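Local atomic coordinates of ICChI, a glycosylated chitinase (Ipomoea carnea, PDB entry 6IDN), a protein that has chitinase and lysozyme activity and, as a TIM-barrel member of glycosyl hydrolase family 18, probably cleaves the beta-1,4 links of chitin and peptidoglycan. Residues G1-W7 / G252-K258; T22-D26 / S265-K269; L87-A93 / D132-L137. The contacts are given in a common frame with arbitrary orientation. Residue numbers count along the deposited sequence, not the author numbering.

Contact 1. Residues G1-W7 / G252-K258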
ATOM      1  N   GLY A   1       4.743  15.190   7.479  1.00 42.76           N
ATOM      2  CA  GLY A   1       3.999  14.198   6.720  1.00 25.13           C
ATOM      3  C   GLY A   1       4.839  13.502   5.669  1.00 23.78           C
ATOM      4  O   GLY A   1       5.882  14.009   5.261  1.00 28.18           O
ATOM      5  N   GLU A   2       4.374  12.334   5.233  1.00 19.67           N
ATOM      6  CA  GLU A   2       5.060  11.493   4.263  1.00 18.65           C
ATOM      7  C   GLU A   2       4.190  11.313   3.023  1.00 20.72           C
ATOM      8  O   GLU A   2       2.974  11.502   3.057  1.00 19.70           O
ATOM      9  CB  GLU A   2       5.388  10.114   4.856  1.00 20.26           C
ATOM     10  CG  GLU A   2       6.415  10.156   5.972  1.00 22.89           C
ATOM     11  CD  GLU A   2       6.777   8.769   6.473  1.00 28.02           C
ATOM     12  OE1 GLU A   2       5.871   8.012   6.865  1.00 28.73           O
ATOM     13  OE2 GLU A   2       7.977   8.447   6.498  1.00 33.21           O
ATOM     14  N   ILE A   3       4.830  10.936   1.920  1.00 19.99           N
ATOM     15  CA  ILE A   3       4.125  10.514   0.717  1.00 19.65           C
ATOM     16  C   ILE A   3       4.466   9.058   0.440  1.00 22.20           C
ATOM     17  O   ILE A   3       5.645   8.688   0.407  1.00 22.16           O
ATOM     18  CB  ILE A   3       4.467  11.394  -0.498  1.00 21.22           C
ATOM     19  CG1 ILE A   3       4.020  12.829  -0.239  1.00 21.77           C
ATOM     20  CG2 ILE A   3       3.805  10.832  -1.748  1.00 22.27           C
ATOM     21  CD1 ILE A   3       4.290  13.779  -1.395  1.00 25.06           C
ATOM     22  N   ALA A   4       3.435   8.240   0.251  1.00 17.06           N
ATOM     23  CA  ALA A   4       3.577   6.860  -0.193  1.00 16.96           C
ATOM     24  C   ALA A   4       3.087   6.767  -1.626  1.00 18.15           C
ATOM     25  O   ALA A   4       2.142   7.459  -2.007  1.00 18.76           O
ATOM     26  CB  ALA A   4       2.762   5.891   0.675  1.00 17.54           C
ATOM     27  N   ILE A   5       3.718   5.913  -2.425  1.00 18.65           N
ATOM     28  CA  ILE A   5       3.283   5.747  -3.805  1.00 19.47           C
ATOM     29  C   ILE A   5       3.360   4.281  -4.187  1.00 18.39           C
ATOM     30  O   ILE A   5       4.204   3.534  -3.688  1.00 20.08           O
ATOM     31  CB  ILE A   5       4.103   6.606  -4.793  1.00 24.07           C
ATOM     32  CG1 ILE A   5       3.344   6.707  -6.125  1.00 22.04           C
ATOM     33  CG2 ILE A   5       5.510   6.021  -4.983  1.00 25.96           C
ATOM     34  CD1 ILE A   5       3.571   7.987  -6.879  1.00 23.47           C
ATOM     35  N   TYR A   6       2.470   3.878  -5.098  1.00 17.59           N
ATOM     36  CA  TYR A   6       2.491   2.541  -5.679  1.00 16.60           C
ATOM     37  C   TYR A   6       3.378   2.490  -6.918  1.00 18.70           C
ATOM     38  O   TYR A   6       3.324   3.370  -7.783  1.00 20.57           O
ATOM     39  CB  TYR A   6       1.075   2.087  -6.042  1.00 18.49           C
ATOM     40  CG  TYR A   6       0.296   1.623  -4.836  1.00 19.26           C
ATOM     41  CD1 TYR A   6      -0.371   2.537  -4.030  1.00 17.16           C
ATOM     42  CD2 TYR A   6       0.221   0.276  -4.504  1.00 16.54           C
ATOM     43  CE1 TYR A   6      -1.063   2.127  -2.915  1.00 16.78           C
ATOM     44  CE2 TYR A   6      -0.488  -0.151  -3.389  1.00 17.22           C
ATOM     45  CZ  TYR A   6      -1.126   0.789  -2.602  1.00 17.18           C
ATOM     46  OH  TYR A   6      -1.819   0.392  -1.483  1.00 16.99           O
ATOM     47  N   TRP A   7       4.165   1.425  -7.005  1.00 18.78           N
ATOM     48  CA  TRP A   7       5.026   1.181  -8.149  1.00 18.99           C
ATOM     49  C   TRP A   7       4.897  -0.282  -8.540  1.00 21.69           C
ATOM     50  O   TRP A   7       4.667  -1.146  -7.689  1.00 19.98           O
ATOM     51  CB  TRP A   7       6.485   1.535  -7.826  1.00 23.03           C
ATOM     52  CG  TRP A   7       7.493   1.212  -8.901  1.00 23.39           C
ATOM     53  CD1 TRP A   7       7.989   2.073  -9.827  1.00 23.14           C
ATOM     54  CD2 TRP A   7       8.156  -0.049  -9.132  1.00 24.43           C
ATOM     55  NE1 TRP A   7       8.915   1.434 -10.635  1.00 24.97           N
ATOM     56  CE2 TRP A   7       9.028   0.130 -10.222  1.00 29.92           C
ATOM     57  CE3 TRP A   7       8.090  -1.307  -8.522  1.00 27.71           C
ATOM     58  CZ2 TRP A   7       9.818  -0.899 -10.715  1.00 32.15           C
ATOM     59  CZ3 TRP A   7       8.874  -2.328  -9.014  1.00 26.93           C
ATOM     60  CH2 TRP A   7       9.728  -2.118 -10.097  1.00 27.90           C
ATOM     61  N   GLY A 252       0.086  11.542   6.247  1.00 15.64           N
ATOM     62  CA  GLY A 252       0.465  12.057   4.945  1.00 16.63           C
ATOM     63  C   GLY A 252      -0.518  11.689   3.860  1.00 17.62           C
ATOM     64  O   GLY A 252      -1.700  11.475   4.144  1.00 15.14           O
ATOM     65  N   VAL A 253      -0.022  11.588   2.627  1.00 17.92           N
ATOM     66  CA  VAL A 253      -0.817  11.310   1.432  1.00 14.06           C
ATOM     67  C   VAL A 253      -0.244  10.076   0.746  1.00 16.77           C
ATOM     68  O   VAL A 253       0.976   9.931   0.632  1.00 16.50           O
ATOM     69  CB  VAL A 253      -0.796  12.518   0.468  1.00 15.23           C
ATOM     70  CG1 VAL A 253      -1.380  12.161  -0.914  1.00 17.64           C
ATOM     71  CG2 VAL A 253      -1.508  13.717   1.087  1.00 15.62           C
ATOM     72  N   MET A 254      -1.123   9.191   0.281  1.00 13.52           N
ATOM     73  CA  MET A 254      -0.738   8.077  -0.575  1.00 14.45           C
ATOM     74  C   MET A 254      -1.225   8.366  -1.985  1.00 17.46           C
ATOM     75  O   MET A 254      -2.294   8.948  -2.173  1.00 16.89           O
ATOM     76  CB  MET A 254      -1.319   6.748  -0.068  1.00 14.32           C
ATOM     77  CG  MET A 254      -1.090   5.540  -0.995  1.00 15.76           C
ATOM     78  SD  MET A 254      -2.312   5.462  -2.352  1.00 17.77           S
ATOM     79  CE  MET A 254      -3.662   4.599  -1.554  1.00 15.02           C
ATOM     80  N   LEU A 255      -0.427   7.987  -2.978  1.00 15.77           N
ATOM     81  CA  LEU A 255      -0.751   8.286  -4.362  1.00 16.98           C
ATOM     82  C   LEU A 255      -0.813   7.011  -5.186  1.00 19.05           C
ATOM     83  O   LEU A 255       0.117   6.198  -5.168  1.00 20.80           O
ATOM     84  CB  LEU A 255       0.279   9.241  -4.973  1.00 17.51           C
ATOM     85  CG  LEU A 255       0.284  10.648  -4.385  1.00 17.79           C
ATOM     86  CD1 LEU A 255       1.437  11.451  -5.004  1.00 21.16           C
ATOM     87  CD2 LEU A 255      -1.030  11.334  -4.657  1.00 19.09           C
ATOM     88  N   TRP A 256      -1.901   6.860  -5.927  1.00 17.63           N
ATOM     89  CA  TRP A 256      -2.007   5.888  -7.008  1.00 19.79           C
ATOM     90  C   TRP A 256      -1.862   6.663  -8.315  1.00 18.81           C
ATOM     91  O   TRP A 256      -2.747   7.448  -8.656  1.00 20.06           O
ATOM     92  CB  TRP A 256      -3.368   5.195  -6.938  1.00 20.15           C
ATOM     93  CG  TRP A 256      -3.587   4.269  -8.071  1.00 19.30           C
ATOM     94  CD1 TRP A 256      -4.351   4.494  -9.187  1.00 20.45           C
ATOM     95  CD2 TRP A 256      -3.016   2.968  -8.229  1.00 18.32           C
ATOM     96  NE1 TRP A 256      -4.290   3.404 -10.028  1.00 22.57           N
ATOM     97  CE2 TRP A 256      -3.479   2.454  -9.463  1.00 21.93           C
ATOM     98  CE3 TRP A 256      -2.172   2.176  -7.441  1.00 21.38           C
ATOM     99  CZ2 TRP A 256      -3.123   1.188  -9.924  1.00 27.36           C
ATOM    100  CZ3 TRP A 256      -1.807   0.922  -7.915  1.00 25.74           C
ATOM    101  CH2 TRP A 256      -2.289   0.439  -9.135  1.00 29.22           C
ATOM    102  N   SER A 257      -0.762   6.482  -9.065  1.00 17.88           N
ATOM    103  CA  SER A 257       0.395   5.611  -8.840  1.00 18.49           C
ATOM    104  C   SER A 257       1.605   6.320  -9.471  1.00 23.16           C
ATOM    105  O   SER A 257       1.460   7.408 -10.021  1.00 22.35           O
ATOM    106  CB  SER A 257       0.181   4.246  -9.482  1.00 23.01           C
ATOM    107  OG  SER A 257       0.243   4.368 -10.904  1.00 26.14           O
ATOM    108  N   LYS A 258       2.787   5.702  -9.427  1.00 20.75           N
ATOM    109  CA  LYS A 258       3.971   6.350  -9.992  1.00 24.50           C
ATOM    110  C   LYS A 258       3.767   6.699 -11.466  1.00 30.73           C
ATOM    111  O   LYS A 258       4.202   7.765 -11.925  1.00 25.26           O
ATOM    112  CB  LYS A 258       5.198   5.451  -9.818  1.00 24.48           C
ATOM    113  CG  LYS A 258       6.475   5.958 -10.515  1.00 27.40           C
ATOM    114  CD  LYS A 258       6.888   7.345 -10.012  1.00 27.01           C
ATOM    115  CE  LYS A 258       8.252   7.762 -10.590  1.00 30.72           C
ATOM    116  NZ  LYS A 258       8.223   7.937 -12.066  1.00 33.21           N
TER
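A cis peptide bond joins Trp-256 to Ser-257, just where the last barrel strand ends, and it disturbs an otherwise regular parallel pairing. Upstream the ladder is orthodox: Val-253 N donates to Glu-2 O (3.0 Å), Ala-4 N to Val-253 O (3.0 Å) and Leu-255 N to Ala-4 O (2.8 Å), followed by a weak bond from Tyr-6 N to Leu-255 O (3.3 Å). The next donor should be residue 257, yet Lys-258 N reaches Tyr-6 O at 2.9 Å, so the register slips by one residue past the cis bond. At the other end Gly-252 adopts backbone angles that only glycine tolerates; a CB there would also clash with Glu-2 O. The two faces have different surroundings. Ile-3, Ile-5, Val-253 and Leu-255 point outward, with Ile-5 CD1 4.0 Å from Leu-255 CB. Ala-4 and Met-254 point into the barrel, and Met-254 SD lies 3.6 Å from Tyr-6 CE1, a Met-aromatic contact at the ring edge. Although its CB points away, Trp-256 turns the edge of its six-membered ring toward the Tyr-6 face as an offset edge-to-face pair (centroids 5.5 Å apart, planes at 64°). The cis-bonded tryptophan is consistent with the one recurring at family 18 active sites, and Tyr-6 OH hydrogen-bonds Asp-123, in a sequence that fits the DxxDxDxE signature. Closing the TIM barrel, residues 2-7 and 252-256 (of strand 250-256) run parallel at 16°; strand 27-36 flanks the other edge of strand 2-7, Trp-180 of strand 178-182 meets Ala-4 and Met-254 inside, and helix 16-21 packs on Trp-7.

Contact 2. Residues T22-D26 / S265-K269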
ATOM      1  N   THR A  22      13.419  10.472  -7.152  1.00 30.65           N
ATOM      2  CA  THR A  22      12.638  11.705  -7.169  1.00 33.19           C
ATOM      3  C   THR A  22      12.738  12.446  -5.846  1.00 29.62           C
ATOM      4  O   THR A  22      12.515  13.663  -5.812  1.00 31.21           O
ATOM      5  CB  THR A  22      11.159  11.430  -7.470  1.00 29.79           C
ATOM      6  OG1 THR A  22      10.540  10.783  -6.347  1.00 28.43           O
ATOM      7  CG2 THR A  22      11.017  10.577  -8.711  1.00 35.81           C
ATOM      8  N   ASP A  23      13.067  11.734  -4.764  1.00 28.64           N
ATOM      9  CA  ASP A  23      13.110  12.273  -3.411  1.00 29.07           C
ATOM     10  C   ASP A  23      11.749  12.812  -2.970  1.00 30.89           C
ATOM     11  O   ASP A  23      11.655  13.563  -1.997  1.00 31.14           O
ATOM     12  CB  ASP A  23      14.208  13.339  -3.284  1.00 32.90           C
ATOM     13  CG  ASP A  23      15.594  12.747  -3.445  1.00 36.10           C
ATOM     14  OD1 ASP A  23      15.827  11.654  -2.891  1.00 37.41           O
ATOM     15  OD2 ASP A  23      16.445  13.356  -4.127  1.00 41.69           O
ATOM     16  N   ASP A  24      10.685  12.417  -3.674  1.00 25.84           N
ATOM     17  CA  ASP A  24       9.324  12.799  -3.312  1.00 28.54           C
ATOM     18  C   ASP A  24       8.644  11.792  -2.402  1.00 28.20           C
ATOM     19  O   ASP A  24       7.644  12.139  -1.761  1.00 28.04           O
ATOM     20  CB  ASP A  24       8.461  12.972  -4.570  1.00 24.73           C
ATOM     21  CG  ASP A  24       8.713  14.288  -5.278  1.00 31.44           C
ATOM     22  OD1 ASP A  24       9.373  15.170  -4.688  1.00 39.14           O
ATOM     23  OD2 ASP A  24       8.256  14.449  -6.432  1.00 38.36           O
ATOM     24  N   TYR A  25       9.145  10.558  -2.333  1.00 25.02           N
ATOM     25  CA  TYR A  25       8.428   9.474  -1.670  1.00 20.33           C
ATOM     26  C   TYR A  25       9.191   8.967  -0.457  1.00 24.36           C
ATOM     27  O   TYR A  25      10.421   8.813  -0.487  1.00 25.66           O
ATOM     28  CB  TYR A  25       8.173   8.313  -2.629  1.00 19.85           C
ATOM     29  CG  TYR A  25       7.696   8.756  -3.987  1.00 20.53           C
ATOM     30  CD1 TYR A  25       6.538   9.510  -4.125  1.00 24.13           C
ATOM     31  CD2 TYR A  25       8.421   8.448  -5.143  1.00 22.19           C
ATOM     32  CE1 TYR A  25       6.094   9.918  -5.365  1.00 20.99           C
ATOM     33  CE2 TYR A  25       7.975   8.851  -6.388  1.00 23.56           C
ATOM     34  CZ  TYR A  25       6.819   9.588  -6.498  1.00 23.45           C
ATOM     35  OH  TYR A  25       6.371   9.996  -7.731  1.00 24.74           O
ATOM     36  N   ASP A  26       8.447   8.728   0.611  1.00 21.16           N
ATOM     37  CA  ASP A  26       8.978   8.127   1.819  1.00 21.16           C
ATOM     38  C   ASP A  26       8.678   6.645   1.927  1.00 20.31           C
ATOM     39  O   ASP A  26       9.357   5.960   2.695  1.00 18.56           O
ATOM     40  CB  ASP A  26       8.395   8.838   3.040  1.00 21.75           C
ATOM     41  CG  ASP A  26       8.629  10.322   2.994  1.00 21.09           C
ATOM     42  OD1 ASP A  26       9.736  10.763   3.414  1.00 26.58           O
ATOM     43  OD2 ASP A  26       7.741  11.052   2.498  1.00 22.81           O
ATOM     44  N   SER A 265       3.062  14.976  -6.915  1.00 21.83           N
ATOM     45  CA  SER A 265       3.759  14.960  -5.630  1.00 21.29           C
ATOM     46  C   SER A 265       4.735  16.124  -5.507  1.00 22.78           C
ATOM     47  O   SER A 265       4.931  16.658  -4.412  1.00 25.35           O
ATOM     48  CB  SER A 265       4.476  13.619  -5.414  1.00 23.18           C
ATOM     49  OG  SER A 265       5.421  13.361  -6.440  1.00 26.49           O
ATOM     50  N   SER A 266       5.362  16.529  -6.615  0.65 25.17           N
ATOM     51  CA  SER A 266       6.249  17.685  -6.555  0.65 30.16           C
ATOM     52  C   SER A 266       5.477  18.939  -6.168  0.65 31.40           C
ATOM     53  O   SER A 266       5.993  19.796  -5.440  0.65 32.01           O
ATOM     54  CB  SER A 266       6.960  17.881  -7.895  0.65 36.67           C
ATOM     55  OG  SER A 266       7.890  16.843  -8.153  0.65 33.34           O
ATOM     56  N   LYS A 267       4.233  19.057  -6.633  1.00 23.86           N
ATOM     57  CA  LYS A 267       3.435  20.243  -6.339  1.00 27.25           C
ATOM     58  C   LYS A 267       2.928  20.253  -4.900  1.00 24.45           C
ATOM     59  O   LYS A 267       2.731  21.331  -4.329  1.00 28.03           O
ATOM     60  CB  LYS A 267       2.239  20.334  -7.292  1.00 27.72           C
ATOM     61  CG  LYS A 267       2.548  20.757  -8.711  1.00 34.81           C
ATOM     62  CD  LYS A 267       1.291  20.637  -9.577  1.00 36.31           C
ATOM     63  CE  LYS A 267       1.586  20.880 -11.041  1.00 47.97           C
ATOM     64  NZ  LYS A 267       2.035  22.275 -11.248  1.00 53.05           N
ATOM     65  N   ILE A 268       2.688  19.086  -4.303  1.00 24.83           N
ATOM     66  CA  ILE A 268       2.064  19.047  -2.983  1.00 23.66           C
ATOM     67  C   ILE A 268       3.050  18.775  -1.848  1.00 22.96           C
ATOM     68  O   ILE A 268       2.725  19.073  -0.688  1.00 25.45           O
ATOM     69  CB  ILE A 268       0.906  18.019  -2.931  1.00 21.16           C
ATOM     70  CG1 ILE A 268       1.435  16.579  -3.042  1.00 19.16           C
ATOM     71  CG2 ILE A 268      -0.120  18.325  -4.012  1.00 21.36           C
ATOM     72  CD1 ILE A 268       0.361  15.521  -2.782  1.00 18.93           C
ATOM     73  N   LYS A 269       4.237  18.243  -2.135  1.00 23.90           N
ATOM     74  CA  LYS A 269       5.098  17.760  -1.054  1.00 23.88           C
ATOM     75  C   LYS A 269       5.372  18.792   0.034  1.00 31.19           C
ATOM     76  O   LYS A 269       5.257  18.435   1.219  1.00 27.34           O
ATOM     77  CB  LYS A 269       6.424  17.218  -1.609  1.00 35.21           C
ATOM     78  CG  LYS A 269       7.289  16.554  -0.520  1.00 35.95           C
ATOM     79  CD  LYS A 269       8.209  15.481  -1.075  1.00 38.41           C
ATOM     80  CE  LYS A 269       8.941  14.726   0.038  1.00 43.77           C
ATOM     81  NZ  LYS A 269       8.124  13.640   0.696  1.00 33.22           N
TER
HETATM   82  O   HOH W   1      11.069  12.563   0.757  1.00 35.64           O
HETATM   83  O   HOH W   2      10.153  13.725   3.258  1.00 42.43           O
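An ST turn opens this join between the loop leading from helix 16-21 into strand 27-36 and the segment 265-269 on the last helix of the TIM barrel: Thr-22 OG1 accepts from Asp-24 N at 3.1 Å, and is also bonded to Thr-19 O. From this turn Asp-24 faces the helix, and its OD2 accepts a hydrogen bond from Ser-266 OG (3.0 Å). Ser-265 OG also lies 3.0 Å from Asp-24 OD2, but its hydrogen-bond partner is Asp-261, whose carboxylate also serves Tyr-25 OH. Lys-269 stretches back across the loop so that NZ donates to Asp-24 O at 2.9 Å and forms a salt bridge with Asp-26 OD2 at 3.2 Å. That carboxylate oxygen is shared, since it also accepts from Ile-3 N, while Asp-23 turns outward to a salt bridge with Lys-70. Water completes the charged end: one molecule donates to Asp-23 O, and another donates to Asp-26 OD1 at 3.0 Å while accepting weakly from Lys-269 NZ at 3.3 Å.

Contact 3. Residues L87-A93 / D132-L137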
ATOM      1  N   LEU A  87      -7.991 -16.200   1.298  1.00 19.15           N
ATOM      2  CA  LEU A  87      -7.489 -17.105   2.320  1.00 17.05           C
ATOM      3  C   LEU A  87      -8.602 -18.060   2.718  1.00 18.99           C
ATOM      4  O   LEU A  87      -9.756 -17.651   2.855  1.00 22.52           O
ATOM      5  CB  LEU A  87      -7.021 -16.318   3.536  1.00 18.70           C
ATOM      6  CG  LEU A  87      -5.987 -15.244   3.203  1.00 18.88           C
ATOM      7  CD1 LEU A  87      -5.837 -14.304   4.382  1.00 19.86           C
ATOM      8  CD2 LEU A  87      -4.638 -15.872   2.835  1.00 17.07           C
ATOM      9  N   SER A  88      -8.251 -19.327   2.925  1.00 19.91           N
ATOM     10  CA  SER A  88      -9.279 -20.334   3.139  1.00 21.21           C
ATOM     11  C   SER A  88      -9.471 -20.741   4.601  1.00 21.37           C
ATOM     12  O   SER A  88     -10.482 -21.393   4.907  1.00 25.50           O
ATOM     13  CB  SER A  88      -8.977 -21.580   2.290  1.00 25.96           C
ATOM     14  OG  SER A  88      -7.678 -22.075   2.553  1.00 28.96           O
ATOM     15  N   SER A  89      -8.565 -20.358   5.506  1.00 22.70           N
ATOM     16  CA  SER A  89      -8.607 -20.828   6.890  1.00 26.17           C
ATOM     17  C   SER A  89      -7.572 -20.068   7.704  1.00 20.32           C
ATOM     18  O   SER A  89      -6.717 -19.369   7.154  1.00 19.84           O
ATOM     19  CB  SER A  89      -8.322 -22.321   6.983  1.00 23.11           C
ATOM     20  OG  SER A  89      -6.962 -22.572   6.697  1.00 22.13           O
ATOM     21  N   ARG A  90      -7.627 -20.242   9.028  1.00 19.41           N
ATOM     22  CA  ARG A  90      -6.584 -19.656   9.877  1.00 19.00           C
ATOM     23  C   ARG A  90      -5.220 -20.245   9.542  1.00 19.23           C
ATOM     24  O   ARG A  90      -4.211 -19.526   9.514  1.00 19.60           O
ATOM     25  CB  ARG A  90      -6.885 -19.894  11.366  1.00 22.27           C
ATOM     26  CG  ARG A  90      -8.107 -19.207  11.962  1.00 25.36           C
ATOM     27  CD  ARG A  90      -8.181 -19.454  13.482  1.00 24.50           C
ATOM     28  NE  ARG A  90      -6.990 -18.909  14.117  1.00 28.20           N
ATOM     29  CZ  ARG A  90      -6.889 -17.678  14.609  1.00 26.26           C
ATOM     30  NH1 ARG A  90      -7.932 -16.852  14.586  1.00 24.56           N
ATOM     31  NH2 ARG A  90      -5.730 -17.270  15.119  1.00 22.08           N
ATOM     32  N   ASP A  91      -5.163 -21.559   9.304  0.55 22.43           N
ATOM     33  CA  ASP A  91      -3.895 -22.192   8.959  0.55 21.67           C
ATOM     34  C   ASP A  91      -3.379 -21.697   7.615  0.55 19.01           C
ATOM     35  O   ASP A  91      -2.164 -21.566   7.420  0.55 20.86           O
ATOM     36  CB  ASP A  91      -4.055 -23.714   8.946  0.55 25.29           C
ATOM     37  CG  ASP A  91      -4.171 -24.304  10.345  0.55 31.54           C
ATOM     38  OD1 ASP A  91      -3.913 -23.580  11.333  0.55 28.21           O
ATOM     39  OD2 ASP A  91      -4.525 -25.495  10.450  0.55 36.26           O
ATOM     40  N   ASP A  92      -4.285 -21.424   6.671  1.00 21.45           N
ATOM     41  CA  ASP A  92      -3.872 -20.879   5.382  1.00 18.35           C
ATOM     42  C   ASP A  92      -3.274 -19.501   5.565  1.00 19.68           C
ATOM     43  O   ASP A  92      -2.269 -19.152   4.927  1.00 19.47           O
ATOM     44  CB  ASP A  92      -5.072 -20.810   4.434  1.00 17.85           C
ATOM     45  CG  ASP A  92      -4.673 -20.471   2.996  1.00 21.72           C
ATOM     46  OD1 ASP A  92      -3.666 -21.031   2.497  1.00 23.47           O
ATOM     47  OD2 ASP A  92      -5.367 -19.640   2.372  1.00 21.38           O
ATOM     48  N   ALA A  93      -3.875 -18.705   6.447  1.00 19.91           N
ATOM     49  CA  ALA A  93      -3.326 -17.391   6.741  1.00 18.75           C
ATOM     50  C   ALA A  93      -1.922 -17.509   7.316  1.00 18.32           C
ATOM     51  O   ALA A  93      -1.030 -16.735   6.947  1.00 18.73           O
ATOM     52  CB  ALA A  93      -4.257 -16.639   7.696  1.00 18.20           C
ATOM     53  N   ASP A 132     -12.313 -12.969   4.550  1.00 18.79           N
ATOM     54  CA  ASP A 132     -11.998 -13.710   5.766  1.00 18.03           C
ATOM     55  C   ASP A 132     -10.497 -13.917   5.961  1.00 18.58           C
ATOM     56  O   ASP A 132      -9.737 -14.135   5.009  1.00 17.72           O
ATOM     57  CB  ASP A 132     -12.692 -15.083   5.755  1.00 22.52           C
ATOM     58  CG  ASP A 132     -14.173 -14.999   6.046  1.00 32.97           C
ATOM     59  OD1 ASP A 132     -14.624 -13.925   6.503  1.00 52.01           O
ATOM     60  OD2 ASP A 132     -14.886 -16.013   5.839  1.00 42.43           O
ATOM     61  N   TYR A 133     -10.084 -13.882   7.229  1.00 19.18           N
ATOM     62  CA  TYR A 133      -8.759 -14.290   7.738  1.00 17.97           C
ATOM     63  C   TYR A 133      -7.636 -13.301   7.450  1.00 16.87           C
ATOM     64  O   TYR A 133      -6.478 -13.603   7.780  1.00 17.47           O
ATOM     65  CB  TYR A 133      -8.354 -15.681   7.230  1.00 17.75           C
ATOM     66  CG  TYR A 133      -9.426 -16.704   7.477  1.00 19.99           C
ATOM     67  CD1 TYR A 133      -9.791 -17.050   8.769  1.00 20.83           C
ATOM     68  CD2 TYR A 133     -10.080 -17.309   6.424  1.00 19.09           C
ATOM     69  CE1 TYR A 133     -10.784 -17.963   9.002  1.00 22.94           C
ATOM     70  CE2 TYR A 133     -11.077 -18.216   6.642  1.00 21.16           C
ATOM     71  CZ  TYR A 133     -11.420 -18.559   7.932  1.00 25.65           C
ATOM     72  OH  TYR A 133     -12.427 -19.482   8.151  1.00 29.70           O
ATOM     73  N   TYR A 134      -7.918 -12.116   6.897  1.00 14.59           N
ATOM     74  CA  TYR A 134      -6.860 -11.115   6.774  1.00 14.49           C
ATOM     75  C   TYR A 134      -6.449 -10.573   8.139  1.00 14.38           C
ATOM     76  O   TYR A 134      -5.296 -10.132   8.312  1.00 16.23           O
ATOM     77  CB  TYR A 134      -7.320  -9.989   5.838  1.00 14.33           C
ATOM     78  CG  TYR A 134      -7.315 -10.448   4.397  1.00 13.58           C
ATOM     79  CD1 TYR A 134      -6.118 -10.714   3.754  1.00 15.84           C
ATOM     80  CD2 TYR A 134      -8.501 -10.638   3.697  1.00 15.60           C
ATOM     81  CE1 TYR A 134      -6.094 -11.159   2.438  1.00 15.88           C
ATOM     82  CE2 TYR A 134      -8.484 -11.090   2.379  1.00 16.29           C
ATOM     83  CZ  TYR A 134      -7.285 -11.339   1.756  1.00 17.03           C
ATOM     84  OH  TYR A 134      -7.269 -11.783   0.455  1.00 18.63           O
ATOM     85  N   ASP A 135      -7.361 -10.594   9.119  1.00 15.02           N
ATOM     86  CA  ASP A 135      -6.957 -10.294  10.491  1.00 15.23           C
ATOM     87  C   ASP A 135      -5.914 -11.292  10.985  1.00 14.99           C
ATOM     88  O   ASP A 135      -4.914 -10.905  11.606  1.00 15.28           O
ATOM     89  CB  ASP A 135      -8.174 -10.251  11.439  1.00 16.17           C
ATOM     90  CG  ASP A 135      -9.110 -11.464  11.347  1.00 19.38           C
ATOM     91  OD1 ASP A 135      -9.022 -12.295  10.422  1.00 18.22           O
ATOM     92  OD2 ASP A 135     -10.002 -11.554  12.237  1.00 21.09           O
ATOM     93  N   THR A 136      -6.126 -12.581  10.713  1.00 15.23           N
ATOM     94  CA  THR A 136      -5.170 -13.611  11.117  1.00 13.01           C
ATOM     95  C   THR A 136      -3.846 -13.452  10.369  1.00 14.17           C
ATOM     96  O   THR A 136      -2.770 -13.579  10.966  1.00 14.95           O
ATOM     97  CB  THR A 136      -5.791 -15.000  10.884  1.00 12.86           C
ATOM     98  OG1 THR A 136      -7.058 -15.079  11.573  1.00 24.22           O
ATOM     99  CG2 THR A 136      -4.885 -16.118  11.384  1.00 14.70           C
ATOM    100  N   LEU A 137      -3.900 -13.120   9.071  1.00 13.24           N
ATOM    101  CA  LEU A 137      -2.664 -12.893   8.320  1.00 13.86           C
ATOM    102  C   LEU A 137      -1.852 -11.761   8.942  1.00 15.09           C
ATOM    103  O   LEU A 137      -0.632 -11.891   9.117  1.00 14.11           O
ATOM    104  CB  LEU A 137      -2.978 -12.604   6.837  1.00 13.56           C
ATOM    105  CG  LEU A 137      -1.797 -12.266   5.917  1.00 15.68           C
ATOM    106  CD1 LEU A 137      -0.753 -13.399   5.942  1.00 15.23           C
ATOM    107  CD2 LEU A 137      -2.277 -11.986   4.503  1.00 14.21           C
TER
HETATM  108  O   HOH W   3      -9.958 -14.326   2.190  1.00 18.39           O
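Leu-87 is the chief bump of this contact, pushed into a hollow lined by the start of the opposing helix. Its CD1 sits over the face of the Tyr-134 ring, 3.9 Å from the centroid in a CH-pi contact, and touches Leu-137 CB at 4.1 Å, while Leu-87 CB meets Tyr-133 CB at 4.0 Å. The fit works in reverse as well: the Tyr-133 side chain leans back, and its ring lies with one face over Ser-89 CA and Arg-90 N. Both segments are helix N-termini, at the C-terminal end of the TIM-barrel strands, where helices 90-103 and 134-148 stand side by side. Ser-89 is the N-cap of the first, its OG accepting from Asp-92 N at 2.9 Å; Tyr-133, with positive phi, holds the same position in the second. One turn into the first helix, Ala-93 is small enough to admit close neighbours: its CB lies 3.8 Å from Thr-136 CG2, and its carbonyl O 3.5 Å from Leu-137 CD1. Outside this apolar fill, Arg-90 lays a face of its guanidinium over Thr-136 OG1. Where the two segments lead into their helices, a water accepts from Leu-87 N at 2.9 Å and lies 2.8 Å from Asp-132 O.

Chemistry differs with place in the fold, though depth alone does not decide it. Contact 1 is core, two barrel strands sewn by backbone bonds with apolar and aromatic side chains on their faces; contacts 2 and 3 are similarly peripheral, partly buried, and lie on opposite sides of the chain's centre. Yet contact 2 works mainly through charge, hydroxyls and water, whereas contact 3 has no direct hydrogen bond between its segments and relies on shape. Contacts 1 and 2 share a neighbourhood: their segments alternate along the chain, and Asp-26 N probably bonds Ile-3 O at 2.8 Å. Contact 3, about 27 Å from contact 1 between centres, joins two helices midway along the chain.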